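Local structure of RNA polymerase sigma factor SIGMA-28 (FliA) (Aquifex aeolicus, 1RP3) at residues 22-27 with 70-75; 31-36 with 43-48; 149-154 with 179-184; 194-199 with 225-230. The protein is a flagellar sigma factor that probably directs RNA polymerase to promoter DNA and is bound here, in an inactive conformation, by its anti-sigma factor FlgM. All blocks are in the same frame, centred on the assembly; numbering follows the deposited sequence.

Interaction 1. Residues 22-27 with 70-75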
# COMPACT_ATOMS: atom_id res chain seq x y z
N LEU A 22 9.26 3.93 13.99
CA LEU A 22 9.31 4.92 12.91
C LEU A 22 9.79 4.27 11.56
O LEU A 22 9.31 4.63 10.49
CB LEU A 22 10.20 6.10 13.29
CG LEU A 22 9.63 7.40 13.91
CD1 LEU A 22 8.18 7.61 13.53
CD2 LEU A 22 9.77 7.36 15.39
N PRO A 23 10.77 3.35 11.60
CA PRO A 23 11.22 2.73 10.35
C PRO A 23 10.09 1.96 9.69
O PRO A 23 10.02 1.86 8.46
CB PRO A 23 12.32 1.77 10.81
CG PRO A 23 12.88 2.47 11.99
CD PRO A 23 11.65 2.95 12.72
N LEU A 24 9.20 1.42 10.52
CA LEU A 24 8.05 0.68 10.03
C LEU A 24 7.10 1.62 9.28
O LEU A 24 6.60 1.27 8.21
CB LEU A 24 7.33 -0.04 11.19
CG LEU A 24 6.14 -0.90 10.78
CD1 LEU A 24 6.53 -1.90 9.69
CD2 LEU A 24 5.60 -1.62 12.00
N VAL A 25 6.88 2.82 9.80
CA VAL A 25 6.02 3.78 9.11
C VAL A 25 6.61 4.15 7.74
O VAL A 25 5.87 4.33 6.76
CB VAL A 25 5.86 5.08 9.92
CG1 VAL A 25 4.98 6.06 9.16
CG2 VAL A 25 5.26 4.79 11.31
N LYS A 26 7.93 4.24 7.67
CA LYS A 26 8.62 4.60 6.43
C LYS A 26 8.39 3.48 5.43
O LYS A 26 7.95 3.72 4.31
CB LYS A 26 10.13 4.73 6.71
CG LYS A 26 10.92 5.66 5.79
CD LYS A 26 10.58 5.51 4.34
CE LYS A 26 11.77 5.85 3.44
NZ LYS A 26 12.84 4.80 3.47
N ALA A 27 8.66 2.25 5.86
CA ALA A 27 8.50 1.08 5.01
C ALA A 27 7.10 0.94 4.42
O ALA A 27 6.93 0.71 3.22
CB ALA A 27 8.88 -0.14 5.78
N ALA A 70 2.17 -6.39 15.05
CA ALA A 70 1.11 -6.63 14.06
C ALA A 70 -0.01 -5.61 14.25
O ALA A 70 -0.59 -5.10 13.28
CB ALA A 70 0.58 -8.04 14.18
N TYR A 71 -0.26 -5.25 15.50
CA TYR A 71 -1.28 -4.26 15.78
C TYR A 71 -0.81 -2.87 15.32
O TYR A 71 -1.57 -2.13 14.69
CB TYR A 71 -1.63 -4.23 17.28
CG TYR A 71 -2.71 -3.23 17.61
CD1 TYR A 71 -4.01 -3.41 17.13
CD2 TYR A 71 -2.43 -2.09 18.37
CE1 TYR A 71 -5.00 -2.49 17.39
CE2 TYR A 71 -3.42 -1.15 18.64
CZ TYR A 71 -4.71 -1.36 18.13
OH TYR A 71 -5.72 -0.44 18.36
N ILE A 72 0.43 -2.53 15.66
CA ILE A 72 1.04 -1.25 15.29
C ILE A 72 0.95 -1.10 13.77
O ILE A 72 0.49 -0.09 13.26
CB ILE A 72 2.57 -1.18 15.66
CG1 ILE A 72 2.83 -1.43 17.15
CG2 ILE A 72 3.15 0.14 15.19
CD1 ILE A 72 2.15 -0.50 18.06
N LYS A 73 1.37 -2.15 13.07
CA LYS A 73 1.36 -2.15 11.62
C LYS A 73 -0.03 -1.91 11.07
O LYS A 73 -0.22 -1.14 10.13
CB LYS A 73 1.90 -3.47 11.07
CG LYS A 73 2.16 -3.41 9.58
CD LYS A 73 1.91 -4.75 8.90
CE LYS A 73 2.87 -5.83 9.37
NZ LYS A 73 2.52 -7.15 8.78
N LEU A 74 -1.01 -2.52 11.70
CA LEU A 74 -2.39 -2.40 11.27
C LEU A 74 -2.92 -0.97 11.44
O LEU A 74 -3.58 -0.44 10.54
CB LEU A 74 -3.24 -3.39 12.06
CG LEU A 74 -4.73 -3.44 11.75
CD1 LEU A 74 -4.95 -3.83 10.28
CD2 LEU A 74 -5.37 -4.43 12.69
N ARG A 75 -2.61 -0.34 12.57
CA ARG A 75 -3.07 1.03 12.81
C ARG A 75 -2.40 2.05 11.89
O ARG A 75 -3.03 3.02 11.47
CB ARG A 75 -2.87 1.43 14.28
CG ARG A 75 -3.65 0.58 15.28
CD ARG A 75 -5.15 0.80 15.16
NE ARG A 75 -5.52 2.21 15.19
CZ ARG A 75 -5.71 2.93 16.31
NH1 ARG A 75 -5.58 2.37 17.51
NH2 ARG A 75 -6.03 4.22 16.22
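Within the all-helical bundle of sigma-70 region 2, Leu24 of helix 7-33 reaches across to Ile72 and Lys73, which lie one after the other on helix 66-85. The two backbones come close here, with the CA atoms of Leu24 and Lys73 only 7.4 Å apart, yet little is buried between them, about 99 Å². A single methyl group does nearly all of the work: Leu24 CD2 rests on Lys73 CB at 4.2 Å and lies 4.4 Å from Ile72 CG2. With chi1 near 180° (-177°), the Leu24 side chain points its CG away from the backbone N, an extension that carries CD2 toward helix 66-85. Each partner offers the root of its side chain and sends the rest elsewhere. Ile72 presents its CG2 branch while CD1 leads off, and Lys73 meets the leucine with its first methylene before its aliphatic chain turns away. The ammonium group of Lys73 makes a long, weak ion pair with the terminal carboxylate of Thr88 of FlgM, so the methylene packs against the leucine while the charge faces the partner protein. Elsewhere on helix 66-85, Arg75 lays CG over one face of the Tyr71 ring and donates from NH1 to Tyr71 OH at 2.9 Å, the hydroxyl standing 16° out of the guanidinium plane. Helix 42-58 completes the packing: its Leu53 is touched by both Val25 and Ile72, Leu22 rests on Val50, and Arg75 covers Ala56, which makes helix 42-58 the third wall beside the pair formed by helices 7-33 and 66-85.

Interaction 2. Residues 31-36 with 43-48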
# COMPACT_ATOMS: atom_id res chain seq x y z
N ASN A 31 5.91 1.48 0.49
CA ASN A 31 5.22 0.40 -0.19
C ASN A 31 3.89 0.84 -0.78
O ASN A 31 3.52 0.42 -1.89
CB ASN A 31 5.04 -0.79 0.73
CG ASN A 31 4.54 -2.01 -0.01
OD1 ASN A 31 3.46 -2.50 0.28
ND2 ASN A 31 5.32 -2.48 -0.98
N ILE A 32 3.18 1.70 -0.05
CA ILE A 32 1.90 2.21 -0.53
C ILE A 32 2.17 3.20 -1.66
O ILE A 32 1.44 3.22 -2.64
CB ILE A 32 1.10 2.86 0.63
CG1 ILE A 32 0.64 1.79 1.61
CG2 ILE A 32 -0.11 3.61 0.12
CD1 ILE A 32 0.02 2.34 2.88
N LYS A 33 3.27 3.94 -1.55
CA LYS A 33 3.65 4.92 -2.58
C LYS A 33 3.82 4.29 -3.97
O LYS A 33 3.65 4.95 -4.98
CB LYS A 33 4.93 5.66 -2.20
CG LYS A 33 4.70 6.97 -1.49
CD LYS A 33 4.19 8.04 -2.43
CE LYS A 33 5.25 8.47 -3.43
NZ LYS A 33 4.73 9.44 -4.45
N LYS A 34 4.13 3.00 -4.01
CA LYS A 34 4.30 2.33 -5.30
C LYS A 34 3.01 2.23 -6.11
O LYS A 34 3.03 1.98 -7.31
CB LYS A 34 4.88 0.93 -5.10
CG LYS A 34 6.29 0.90 -4.56
CD LYS A 34 6.70 -0.55 -4.30
CE LYS A 34 8.17 -0.67 -3.94
NZ LYS A 34 8.56 -2.09 -3.79
N HIS A 35 1.88 2.45 -5.44
CA HIS A 35 0.57 2.36 -6.08
C HIS A 35 -0.12 3.71 -6.18
O HIS A 35 -1.28 3.79 -6.57
CB HIS A 35 -0.34 1.44 -5.27
CG HIS A 35 0.27 0.10 -4.98
ND1 HIS A 35 -0.14 -1.04 -5.63
CD2 HIS A 35 1.22 -0.27 -4.10
CE1 HIS A 35 0.54 -2.07 -5.16
NE2 HIS A 35 1.37 -1.64 -4.23
N LEU A 36 0.56 4.76 -5.75
CA LEU A 36 -0.02 6.08 -5.77
C LEU A 36 0.52 6.96 -6.89
O LEU A 36 1.57 6.68 -7.47
CB LEU A 36 0.22 6.76 -4.42
CG LEU A 36 -0.66 6.33 -3.24
CD1 LEU A 36 -0.02 6.80 -1.91
CD2 LEU A 36 -2.08 6.89 -3.44
N ARG A 43 5.74 12.35 2.52
CA ARG A 43 5.81 12.97 3.83
C ARG A 43 4.41 13.08 4.42
O ARG A 43 4.25 13.01 5.64
CB ARG A 43 6.53 14.32 3.74
CG ARG A 43 8.04 14.20 3.42
CD ARG A 43 8.70 15.57 3.20
NE ARG A 43 8.00 16.38 2.20
CZ ARG A 43 8.19 17.69 2.01
NH1 ARG A 43 9.08 18.35 2.73
NH2 ARG A 43 7.43 18.34 1.15
N ASP A 44 3.40 13.20 3.57
CA ASP A 44 2.01 13.27 4.06
C ASP A 44 1.62 11.90 4.62
O ASP A 44 1.09 11.80 5.74
CB ASP A 44 1.04 13.67 2.94
CG ASP A 44 1.07 15.16 2.66
OD1 ASP A 44 1.37 15.96 3.58
OD2 ASP A 44 0.77 15.54 1.50
N LEU A 45 1.96 10.85 3.86
CA LEU A 45 1.69 9.48 4.25
C LEU A 45 2.36 9.20 5.58
O LEU A 45 1.73 8.72 6.51
CB LEU A 45 2.23 8.51 3.19
CG LEU A 45 1.45 8.20 1.91
CD1 LEU A 45 0.40 9.21 1.62
CD2 LEU A 45 2.41 8.13 0.77
N ILE A 46 3.65 9.51 5.66
CA ILE A 46 4.40 9.29 6.89
C ILE A 46 3.78 10.08 8.04
O ILE A 46 3.64 9.56 9.14
CB ILE A 46 5.88 9.69 6.73
CG1 ILE A 46 6.55 8.77 5.71
CG2 ILE A 46 6.63 9.61 8.08
CD1 ILE A 46 8.01 9.13 5.45
N SER A 47 3.39 11.32 7.75
CA SER A 47 2.78 12.17 8.78
C SER A 47 1.60 11.49 9.42
O SER A 47 1.58 11.30 10.62
CB SER A 47 2.37 13.51 8.20
OG SER A 47 3.53 14.27 7.94
N TYR A 48 0.63 11.08 8.60
CA TYR A 48 -0.56 10.40 9.10
C TYR A 48 -0.18 9.06 9.72
O TYR A 48 -0.72 8.67 10.75
CB TYR A 48 -1.60 10.24 7.99
CG TYR A 48 -2.31 11.54 7.69
CD1 TYR A 48 -3.41 11.94 8.45
CD2 TYR A 48 -1.87 12.39 6.67
CE1 TYR A 48 -4.05 13.15 8.21
CE2 TYR A 48 -2.50 13.61 6.42
CZ TYR A 48 -3.59 13.99 7.19
OH TYR A 48 -4.24 15.17 6.93
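Lys33 of segment 31-36 reaches Leu45 with the middle of its chain. Its CB sets off 4.6 Å from Leu45 CD2, and the next carbon makes the main contact: CG lies 3.4 Å from Leu45 CD2, tighter than usual for two carbons. CD remains against the same methyl at 3.7 Å, since the chain bends at chi2 (-73°) and again at chi3, which keeps CD beside the leucine instead of letting the chain run straight past it. CE then moves off, and NZ ends in a hydrogen bond to the carbonyl oxygen of Val40, in the connection between the two helices, so the charged end has a partner while the methylenes are used for packing. The two side chains cross at about a right angle. The two consecutive helices of region 2 form an alpha-helical hairpin: a type I beta turn from Lys33 to Leu36 leads out of the first helix, and a short connection runs on into helix 42-58. The turn, with Leu36 N bonded to Lys33 O at 3.2 Å, brings Leu36 round to face the second helix, where its CD1 meets Leu45 CD2 tip to tip at 3.9 Å. One leucine methyl is thus held by both a lysine and a leucine. Leu45 carries an unusual chi2 of 18°, close to eclipsed, perhaps a consequence of the short Lys33 contact. Around the turn, Leu36 also packs on Phe89 and Phe141, while the His35 ring meets Phe200 and, across the interface, Phe86 of the FlgM chain.

Interaction 3. Residues 149-154 with 179-184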
# COMPACT_ATOMS: atom_id res chain seq x y z
N GLU A 149 -11.19 -1.61 2.08
CA GLU A 149 -12.40 -1.55 2.90
C GLU A 149 -12.81 -2.96 3.33
O GLU A 149 -13.24 -3.16 4.46
CB GLU A 149 -13.55 -0.90 2.14
CG GLU A 149 -13.61 0.60 2.27
CD GLU A 149 -14.75 1.21 1.47
OE1 GLU A 149 -15.66 0.45 1.06
OE2 GLU A 149 -14.74 2.44 1.26
N VAL A 150 -12.67 -3.91 2.42
CA VAL A 150 -13.02 -5.30 2.68
C VAL A 150 -12.06 -5.90 3.70
O VAL A 150 -12.49 -6.44 4.73
CB VAL A 150 -13.01 -6.13 1.38
CG1 VAL A 150 -13.29 -7.60 1.68
CG2 VAL A 150 -14.05 -5.57 0.40
N PHE A 151 -10.77 -5.76 3.44
CA PHE A 151 -9.75 -6.26 4.35
C PHE A 151 -9.83 -5.62 5.73
O PHE A 151 -9.46 -6.24 6.72
CB PHE A 151 -8.36 -6.06 3.77
CG PHE A 151 -7.94 -7.14 2.85
CD1 PHE A 151 -7.32 -8.29 3.34
CD2 PHE A 151 -8.16 -7.03 1.49
CE1 PHE A 151 -6.93 -9.30 2.48
CE2 PHE A 151 -7.77 -8.03 0.62
CZ PHE A 151 -7.16 -9.17 1.12
N ARG A 152 -10.28 -4.37 5.79
CA ARG A 152 -10.41 -3.68 7.07
C ARG A 152 -11.58 -4.26 7.86
O ARG A 152 -11.54 -4.33 9.09
CB ARG A 152 -10.60 -2.17 6.90
CG ARG A 152 -10.50 -1.45 8.23
CD ARG A 152 -10.70 0.04 8.11
NE ARG A 152 -9.67 0.68 7.31
CZ ARG A 152 -9.25 1.93 7.47
NH1 ARG A 152 -9.77 2.70 8.41
NH2 ARG A 152 -8.37 2.43 6.61
N ASP A 153 -12.64 -4.65 7.15
CA ASP A 153 -13.81 -5.26 7.78
C ASP A 153 -13.34 -6.51 8.51
O ASP A 153 -13.74 -6.75 9.65
CB ASP A 153 -14.87 -5.63 6.73
CG ASP A 153 -15.76 -4.46 6.33
OD1 ASP A 153 -15.99 -3.54 7.16
OD2 ASP A 153 -16.26 -4.46 5.18
N PHE A 154 -12.46 -7.29 7.88
CA PHE A 154 -11.94 -8.50 8.50
C PHE A 154 -11.09 -8.15 9.71
O PHE A 154 -11.30 -8.69 10.79
CB PHE A 154 -11.08 -9.31 7.52
CG PHE A 154 -11.81 -9.76 6.28
CD1 PHE A 154 -13.18 -10.00 6.30
CD2 PHE A 154 -11.11 -9.96 5.09
CE1 PHE A 154 -13.84 -10.44 5.15
CE2 PHE A 154 -11.76 -10.39 3.94
CZ PHE A 154 -13.14 -10.64 3.97
N GLU A 179 -7.38 -18.76 3.53
CA GLU A 179 -8.17 -19.65 2.68
C GLU A 179 -9.31 -18.92 1.97
O GLU A 179 -9.69 -19.28 0.86
CB GLU A 179 -8.72 -20.83 3.50
CG GLU A 179 -7.65 -21.73 4.14
CD GLU A 179 -6.66 -22.34 3.14
OE1 GLU A 179 -7.08 -22.73 2.02
OE2 GLU A 179 -5.46 -22.44 3.48
N LYS A 180 -9.85 -17.89 2.62
CA LYS A 180 -10.94 -17.11 2.04
C LYS A 180 -10.40 -16.29 0.86
O LYS A 180 -11.10 -16.09 -0.14
CB LYS A 180 -11.53 -16.18 3.09
CG LYS A 180 -12.90 -15.61 2.73
CD LYS A 180 -13.34 -14.57 3.75
CE LYS A 180 -13.34 -15.14 5.17
NZ LYS A 180 -13.53 -14.07 6.19
N VAL A 181 -9.16 -15.83 0.98
CA VAL A 181 -8.50 -15.06 -0.06
C VAL A 181 -8.06 -16.00 -1.18
O VAL A 181 -8.11 -15.65 -2.35
CB VAL A 181 -7.26 -14.30 0.48
CG1 VAL A 181 -6.53 -13.58 -0.64
CG2 VAL A 181 -7.68 -13.31 1.55
N LYS A 182 -7.62 -17.20 -0.80
CA LYS A 182 -7.16 -18.21 -1.76
C LYS A 182 -8.29 -18.65 -2.68
O LYS A 182 -8.07 -18.98 -3.84
CB LYS A 182 -6.59 -19.42 -1.02
CG LYS A 182 -6.06 -20.54 -1.93
CD LYS A 182 -5.25 -21.56 -1.14
CE LYS A 182 -4.05 -20.89 -0.48
NZ LYS A 182 -3.27 -21.82 0.38
N GLU A 183 -9.51 -18.66 -2.15
CA GLU A 183 -10.66 -19.05 -2.94
C GLU A 183 -10.89 -18.03 -4.05
O GLU A 183 -11.08 -18.40 -5.20
CB GLU A 183 -11.91 -19.18 -2.05
CG GLU A 183 -13.15 -19.75 -2.77
CD GLU A 183 -12.91 -21.13 -3.42
OE1 GLU A 183 -12.23 -21.99 -2.80
OE2 GLU A 183 -13.41 -21.35 -4.55
N ALA A 184 -10.84 -16.75 -3.69
CA ALA A 184 -11.04 -15.66 -4.65
C ALA A 184 -9.92 -15.59 -5.69
O ALA A 184 -10.18 -15.44 -6.88
CB ALA A 184 -11.17 -14.34 -3.91
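Phe154 holds CG anti to its carbonyl carbon (chi1 -60°) and Lys180 bends at chi3 (-56°), and these two torsions bring the lysine ammonium over the phenylalanine ring from the facing helix. NZ lies 4.2 Å from the ring centroid, 25° off the normal, a cation-pi contact displaced toward the rim; its closest ring atom is CE1, at 3.8 Å. The lysine chain helps as well, with CD 3.9 Å from Phe154 CZ, so the ring receives a methylene besides the charge. The opposite face of the ring is covered from its own helix: Val150 O sits 3.7 Å above the plane, over the centre. The ring is therefore held between a carbonyl oxygen and an ammonium group, and the positive charge probably polarises the pi cloud toward it. An alanine at Phe154 is likely to leave Lys180 without its aromatic mate and the ammonium free to swing into solvent. One turn back, Phe151 meets Val181, whose CG2 lies 4.2 Å from both CE1 and CZ, the methyl approaching the ring obliquely. These apolar side chains lie deeper than the lysine and carry the buried side of the contact. FlgM closes over it: Phe87 of that chain stacks on the Phe151 ring, and its Val80 packs on Val181. The contact joins helix 129-158, in the sigma region 3 range, to helix 167-185; the end of helix 217-236 touches both helices, with Val150 on Leu235 and Ser236, and Ala184 on Met234 and Leu235, while Arg152 reaches back in a salt bridge to Asp82 on helix 66-85.

Interaction 4. Residues 194-199 with 225-230; sequences LVIQLI and AKALER
Ile196 drives the longer arm of its side chain against the methyl of Ala227. Ala227 CB sits 3.5 Å from Ile196 CG1 and 3.6 Å from CD1, so it rests against two successive carbons of the arm. CD1 also meets Leu228, whose CD2 lies 4.2 Å away. The CG1 branch stands anti to the carbonyl carbon (chi1 -68°), the torsion that aims the arm at the neighbouring helix, and a second bend at chi2 (-61°) lets CD1 follow CG1 onto the alanine. With nothing beyond CB on the alanine, the backbones come close: the CA atoms of Ile196 and Ala227 are 7.3 Å apart. All three residues are buried, and the contact is purely apolar. The next shell fixes these side chains from outside. Val79 of the FlgM chain packs on Ile196, Glu192 one turn earlier touches Ala227, and Leu228 is pressed against Phe200. Neighbouring Gln197 is gripped by FlgM, its OE1 accepting from Ser75 N of that chain while its NE2 is hydrogen-bonded to Tyr72 OH and Glu73 O, also of FlgM; the helix that carries Ile196 is thereby fixed to the inhibitor. Both segments belong to sigma region 4, whose C-terminal helix-turn-helix unit, here helices 206-212 and 217-236, is the part that in relatives reads the -35 promoter element. In this packing helix 190-201 lies against helix 217-236, with Val195 on Val220 and Leu223, while helix 129-158 adjoins from another side, its Tyr143 and Ile144 covering Leu228.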
# COMPACT_ATOMS: atom_id res chain seq x y z
N LEU A 194 -1.07 -13.24 -12.93
CA LEU A 194 0.35 -12.98 -13.15
C LEU A 194 0.70 -11.52 -12.84
O LEU A 194 1.74 -11.24 -12.25
CB LEU A 194 0.75 -13.30 -14.61
CG LEU A 194 2.11 -12.80 -15.11
CD1 LEU A 194 3.26 -13.37 -14.28
CD2 LEU A 194 2.30 -13.17 -16.57
N VAL A 195 -0.17 -10.60 -13.25
CA VAL A 195 0.05 -9.19 -13.00
C VAL A 195 -0.04 -8.92 -11.50
O VAL A 195 0.78 -8.20 -10.95
CB VAL A 195 -0.97 -8.32 -13.76
CG1 VAL A 195 -1.02 -6.90 -13.19
CG2 VAL A 195 -0.62 -8.29 -15.24
N ILE A 196 -1.01 -9.55 -10.83
CA ILE A 196 -1.18 -9.35 -9.40
C ILE A 196 0.03 -9.86 -8.64
O ILE A 196 0.50 -9.21 -7.71
CB ILE A 196 -2.45 -10.04 -8.87
CG1 ILE A 196 -3.70 -9.34 -9.41
CG2 ILE A 196 -2.49 -10.00 -7.36
CD1 ILE A 196 -3.81 -7.88 -9.00
N GLN A 197 0.58 -11.00 -9.07
CA GLN A 197 1.73 -11.56 -8.38
C GLN A 197 2.95 -10.65 -8.54
O GLN A 197 3.66 -10.39 -7.56
CB GLN A 197 2.05 -12.97 -8.88
CG GLN A 197 3.19 -13.65 -8.12
CD GLN A 197 3.37 -15.13 -8.48
OE1 GLN A 197 2.44 -15.94 -8.38
NE2 GLN A 197 4.59 -15.49 -8.86
N LEU A 198 3.19 -10.15 -9.75
CA LEU A 198 4.34 -9.29 -9.99
C LEU A 198 4.23 -7.98 -9.22
O LEU A 198 5.23 -7.42 -8.77
CB LEU A 198 4.52 -9.00 -11.48
CG LEU A 198 5.05 -10.12 -12.40
CD1 LEU A 198 5.14 -9.59 -13.81
CD2 LEU A 198 6.40 -10.62 -11.95
N ILE A 199 2.99 -7.51 -9.04
CA ILE A 199 2.76 -6.26 -8.34
C ILE A 199 2.81 -6.35 -6.83
O ILE A 199 3.49 -5.56 -6.18
CB ILE A 199 1.42 -5.62 -8.79
CG1 ILE A 199 1.61 -4.98 -10.17
CG2 ILE A 199 0.95 -4.57 -7.77
CD1 ILE A 199 0.44 -4.17 -10.67
N ALA A 225 -6.58 -3.23 -12.45
CA ALA A 225 -7.90 -2.74 -12.05
C ALA A 225 -8.97 -3.83 -12.14
O ALA A 225 -9.81 -3.95 -11.24
CB ALA A 225 -8.29 -1.54 -12.89
N LYS A 226 -8.92 -4.62 -13.21
CA LYS A 226 -9.89 -5.70 -13.39
C LYS A 226 -9.70 -6.76 -12.32
O LYS A 226 -10.65 -7.18 -11.66
CB LYS A 226 -9.77 -6.32 -14.78
N ALA A 227 -8.45 -7.15 -12.09
CA ALA A 227 -8.16 -8.13 -11.06
C ALA A 227 -8.61 -7.63 -9.68
O ALA A 227 -9.24 -8.36 -8.92
CB ALA A 227 -6.70 -8.45 -11.05
N LEU A 228 -8.32 -6.36 -9.38
CA LEU A 228 -8.69 -5.78 -8.09
C LEU A 228 -10.20 -5.68 -7.93
O LEU A 228 -10.71 -5.85 -6.82
CB LEU A 228 -8.02 -4.42 -7.89
CG LEU A 228 -6.50 -4.45 -7.73
CD1 LEU A 228 -5.94 -3.04 -7.58
CD2 LEU A 228 -6.12 -5.32 -6.55
N GLU A 229 -10.91 -5.41 -9.02
CA GLU A 229 -12.36 -5.32 -8.99
C GLU A 229 -12.94 -6.69 -8.70
O GLU A 229 -13.80 -6.83 -7.83
CB GLU A 229 -12.90 -4.81 -10.32
N ARG A 230 -12.45 -7.71 -9.40
CA ARG A 230 -12.93 -9.07 -9.18
C ARG A 230 -12.82 -9.44 -7.71
O ARG A 230 -13.82 -9.74 -7.06
CB ARG A 230 -12.15 -10.10 -10.01
CG ARG A 230 -12.39 -10.07 -11.50
CD ARG A 230 -12.10 -11.44 -12.11
NE ARG A 230 -11.79 -11.38 -13.54
CZ ARG A 230 -12.60 -10.92 -14.48
NH1 ARG A 230 -13.81 -10.47 -14.17
NH2 ARG A 230 -12.21 -10.89 -15.75

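In the fold
Interactions 1 and 2 both use helix 7-33 within region 2; interaction 2 falls, along the chain, between the two segments of interaction 1, and their centres lie 12 Å apart, touching where Val25 CG1 meets Ile46 O at 3.8 Å. Interaction 3 follows in series and then interaction 4, in region 4, their centres 15 Å apart and their helices 167-185 and 190-201 consecutive. Although far apart in sequence, interactions 2 and 4 meet directly, His35 CE1 lying 3.6 Å from Ile199 CG2. Regions 2 and 4 thus meet in this complex, and FlgM reaches residues of all four pairs of segments, consistent with a compact, inactive sigma factor.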